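Local atomic coordinates of Tv2483 (PDB entry 6DET), a protein that binds L-arginine with high selectivity and probably delivers it to an ABC transporter as the solute-binding lipoprotein of a pathogenic treponeme. Residues D64-L69 with I96-S101. Sequence-based numbering, arbitrary orientation.
Sequences DIFTEL and IDCIAS. With ARG (arginine), chain B.
Phe-66 reaches from helix 61-73 to Cys-98 and Ala-100, and this small contact is a worked example of how a periplasmic-binding-protein lobe packs a helix on its sheet. Along the helix, Ile-65 is buried against Leu-238 of helix 228-243, as Leu-69, four residues on, is against Ile-234 of the same helix. Phe-66, between these two, carries the whole contact with 96-101. With chi1 at -91°, some 30° past the staggered value near -60°, the ring extends toward the strand and meets it with its far end. Both partners approach obliquely from the same side of the ring, near different parts of its rim: SG of Cys-98 lies 4.0 Å from CE1 of Phe-66, and CZ is equally near, while CB of Ala-100 touches CE2 of Phe-66 at 4.1 Å. Cys-98 and Ala-100, two apart on the strand, both turn toward the helix, whereas Ile-99 between them turns away from it; its side chain touches Trp-84 and Leu-91. The sulfur of Cys-98 sits 4.6 Å from the centroid of the Phe-66 ring and 40° off its normal, an oblique sulfur-aromatic contact. Leu-38 and Ile-40 of strand 37-42 also touch the ring, and Phe-221 meets it edge-to-face. Beyond Ala-100 the chain bends at Ser-101, whose carbonyl O accepts a 2.8 Å hydrogen bond from NH2 of the bound arginine. No hydrogen bond joins the two segments: their chemistry is apolar and dispersive, with one polarisable sulfur, which implies that, at this contact, the helix meets the strand by close apolar packing rather than directed bonds, while on this strand the first hydrogen bond to the ligand comes from Ser-101, directly after the packed Ala-100.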
ATOM      1  N   ASP A  64      -6.320   1.208 -11.927  1.00 32.14           N
ATOM      2  CA  ASP A  64      -6.086   1.172 -13.362  1.00 31.52           C
ATOM      3  C   ASP A  64      -5.359  -0.114 -13.749  1.00 34.34           C
ATOM      4  O   ASP A  64      -5.691  -0.752 -14.756  1.00 32.80           O
ATOM      5  CB  ASP A  64      -5.278   2.396 -13.791  1.00 33.83           C
ATOM      6  CG  ASP A  64      -6.127   3.655 -13.913  1.00 35.42           C
ATOM      7  OD1 ASP A  64      -7.363   3.563 -13.879  1.00 34.41           O
ATOM      8  OD2 ASP A  64      -5.537   4.734 -14.068  1.00 38.25           O
ATOM      9  N   ILE A  65      -4.392  -0.530 -12.926  1.00 31.19           N
ATOM     10  CA  ILE A  65      -3.653  -1.767 -13.200  1.00 28.37           C
ATOM     11  C   ILE A  65      -4.611  -2.958 -13.238  1.00 30.22           C
ATOM     12  O   ILE A  65      -4.620  -3.748 -14.196  1.00 32.46           O
ATOM     13  CB  ILE A  65      -2.531  -1.977 -12.161  1.00 29.07           C
ATOM     14  CG1 ILE A  65      -1.420  -0.927 -12.316  1.00 31.06           C
ATOM     15  CG2 ILE A  65      -1.915  -3.370 -12.313  1.00 29.51           C
ATOM     16  CD1 ILE A  65      -0.389  -0.892 -11.198  1.00 33.13           C
ATOM     17  N   PHE A  66      -5.407  -3.137 -12.182  1.00 30.27           N
ATOM     18  CA  PHE A  66      -6.223  -4.342 -12.114  1.00 32.19           C
ATOM     19  C   PHE A  66      -7.388  -4.292 -13.082  1.00 33.25           C
ATOM     20  O   PHE A  66      -7.819  -5.339 -13.576  1.00 33.40           O
ATOM     21  CB  PHE A  66      -6.717  -4.573 -10.678  1.00 32.68           C
ATOM     22  CG  PHE A  66      -5.792  -5.436  -9.875  1.00 29.93           C
ATOM     23  CD1 PHE A  66      -5.779  -6.804 -10.057  1.00 34.68           C
ATOM     24  CD2 PHE A  66      -4.891  -4.884  -8.979  1.00 34.66           C
ATOM     25  CE1 PHE A  66      -4.908  -7.618  -9.349  1.00 36.51           C
ATOM     26  CE2 PHE A  66      -4.038  -5.699  -8.261  1.00 31.55           C
ATOM     27  CZ  PHE A  66      -4.035  -7.050  -8.441  1.00 34.83           C
ATOM     28  N   THR A  67      -7.903  -3.099 -13.400  1.00 36.95           N
ATOM     29  CA  THR A  67      -8.985  -3.025 -14.378  1.00 34.60           C
ATOM     30  C   THR A  67      -8.513  -3.516 -15.745  1.00 37.37           C
ATOM     31  O   THR A  67      -9.217  -4.276 -16.426  1.00 34.58           O
ATOM     32  CB  THR A  67      -9.512  -1.589 -14.475  1.00 36.83           C
ATOM     33  OG1 THR A  67     -10.070  -1.186 -13.214  1.00 37.46           O
ATOM     34  CG2 THR A  67     -10.588  -1.476 -15.543  1.00 37.40           C
ATOM     35  N   GLU A  68      -7.314  -3.091 -16.164  1.00 35.96           N
ATOM     36  CA  GLU A  68      -6.795  -3.461 -17.478  1.00 37.30           C
ATOM     37  C   GLU A  68      -6.316  -4.908 -17.481  1.00 36.62           C
ATOM     38  O   GLU A  68      -6.532  -5.637 -18.457  1.00 35.05           O
ATOM     39  CB  GLU A  68      -5.663  -2.505 -17.879  1.00 37.16           C
ATOM     40  CG  GLU A  68      -4.926  -2.904 -19.155  1.00 36.03           C
ATOM     41  CD  GLU A  68      -5.820  -2.957 -20.376  1.00 36.07           C
ATOM     42  OE1 GLU A  68      -7.006  -2.550 -20.300  1.00 42.44           O
ATOM     43  OE2 GLU A  68      -5.331  -3.420 -21.442  1.00 41.20           O
ATOM     44  N   LEU A  69      -5.676  -5.339 -16.396  1.00 32.66           N
ATOM     45  CA  LEU A  69      -5.256  -6.725 -16.281  1.00 40.74           C
ATOM     46  C   LEU A  69      -6.446  -7.670 -16.423  1.00 40.48           C
ATOM     47  O   LEU A  69      -6.393  -8.640 -17.185  1.00 32.28           O
ATOM     48  CB  LEU A  69      -4.565  -6.934 -14.949  1.00 34.27           C
ATOM     49  CG  LEU A  69      -4.174  -8.378 -14.695  1.00 49.14           C
ATOM     50  CD1 LEU A  69      -2.691  -8.494 -14.424  1.00 58.20           C
ATOM     51  CD2 LEU A  69      -4.982  -8.855 -13.525  1.00 46.78           C
ATOM     52  N   ILE A  96     -12.192 -12.158  -0.587  1.00 34.91           N
ATOM     53  CA  ILE A  96     -11.424 -11.530  -1.656  1.00 32.77           C
ATOM     54  C   ILE A  96     -10.440 -12.551  -2.217  1.00 37.49           C
ATOM     55  O   ILE A  96     -10.169 -13.584  -1.607  1.00 36.02           O
ATOM     56  CB  ILE A  96     -10.683 -10.279  -1.188  1.00 31.54           C
ATOM     57  CG1 ILE A  96      -9.678 -10.642  -0.085  1.00 35.98           C
ATOM     58  CG2 ILE A  96     -11.737  -9.300  -0.657  1.00 31.95           C
ATOM     59  CD1 ILE A  96      -8.942  -9.407   0.601  1.00 35.82           C
ATOM     60  N   ASP A  97      -9.880 -12.218  -3.382  1.00 32.62           N
ATOM     61  CA  ASP A  97      -8.871 -13.057  -4.040  1.00 33.85           C
ATOM     62  C   ASP A  97      -7.460 -12.496  -3.910  1.00 35.45           C
ATOM     63  O   ASP A  97      -6.482 -13.241  -4.093  1.00 32.04           O
ATOM     64  CB  ASP A  97      -9.207 -13.220  -5.529  1.00 34.10           C
ATOM     65  CG  ASP A  97     -10.516 -13.983  -5.749  1.00 37.40           C
ATOM     66  OD1 ASP A  97     -10.738 -15.000  -5.060  1.00 34.14           O
ATOM     67  OD2 ASP A  97     -11.314 -13.574  -6.613  1.00 39.04           O
ATOM     68  N   CYS A  98      -7.335 -11.206  -3.635  1.00 31.92           N
ATOM     69  CA  CYS A  98      -6.025 -10.577  -3.523  1.00 29.72           C
ATOM     70  C   CYS A  98      -6.212  -9.243  -2.818  1.00 28.57           C
ATOM     71  O   CYS A  98      -7.344  -8.788  -2.600  1.00 30.60           O
ATOM     72  CB  CYS A  98      -5.381 -10.396  -4.892  1.00 32.72           C
ATOM     73  SG  CYS A  98      -6.245  -9.302  -6.006  1.00 33.04           S
ATOM     74  N   ILE A  99      -5.083  -8.629  -2.449  1.00 28.38           N
ATOM     75  CA  ILE A  99      -5.068  -7.387  -1.671  1.00 28.81           C
ATOM     76  C   ILE A  99      -4.159  -6.397  -2.383  1.00 29.23           C
ATOM     77  O   ILE A  99      -3.035  -6.749  -2.747  1.00 29.64           O
ATOM     78  CB  ILE A  99      -4.549  -7.597  -0.238  1.00 28.47           C
ATOM     79  CG1 ILE A  99      -5.294  -8.735   0.478  1.00 29.64           C
ATOM     80  CG2 ILE A  99      -4.720  -6.293   0.568  1.00 28.77           C
ATOM     81  CD1 ILE A  99      -4.541  -9.277   1.679  1.00 33.81           C
ATOM     82  N   ALA A 100      -4.674  -5.196  -2.638  1.00 28.32           N
ATOM     83  CA  ALA A 100      -3.898  -4.108  -3.218  1.00 29.75           C
ATOM     84  C   ALA A 100      -3.952  -2.935  -2.225  1.00 30.58           C
ATOM     85  O   ALA A 100      -3.908  -3.169  -1.016  1.00 33.45           O
ATOM     86  CB  ALA A 100      -4.436  -3.776  -4.617  1.00 29.90           C
ATOM     87  N   SER A 101      -4.011  -1.690  -2.704  1.00 29.54           N
ATOM     88  CA  SER A 101      -3.996  -0.496  -1.840  1.00 24.70           C
ATOM     89  C   SER A 101      -2.643  -0.253  -1.181  1.00 28.22           C
ATOM     90  O   SER A 101      -2.571   0.224  -0.045  1.00 33.99           O
ATOM     91  CB  SER A 101      -5.099  -0.567  -0.765  1.00 25.90           C
ATOM     92  OG  SER A 101      -6.306  -0.498  -1.429  1.00 37.85           O
TER
HETATM   93  N   ARG B 500       1.765  -0.235   3.096  1.00 27.15           N
HETATM   94  CA  ARG B 500       0.673  -0.427   4.086  1.00 34.97           C
HETATM   95  C   ARG B 500       0.540  -1.911   4.409  1.00 36.76           C
HETATM   96  O   ARG B 500       1.003  -2.738   3.601  1.00 30.75           O
HETATM   97  CB  ARG B 500      -0.655   0.104   3.550  1.00 31.47           C
HETATM   98  CG  ARG B 500      -0.701   1.616   3.361  1.00 33.97           C
HETATM   99  CD  ARG B 500      -2.003   2.123   2.746  1.00 34.94           C
HETATM  100  NE  ARG B 500      -3.117   1.874   3.640  1.00 33.12           N
HETATM  101  CZ  ARG B 500      -4.059   0.957   3.448  1.00 33.39           C
HETATM  102  NH1 ARG B 500      -4.999   0.816   4.386  1.00 33.84           N
HETATM  103  NH2 ARG B 500      -4.060   0.183   2.361  1.00 32.76           N
HETATM  104  OXT ARG B 500      -0.037  -2.267   5.446  1.00 29.36           O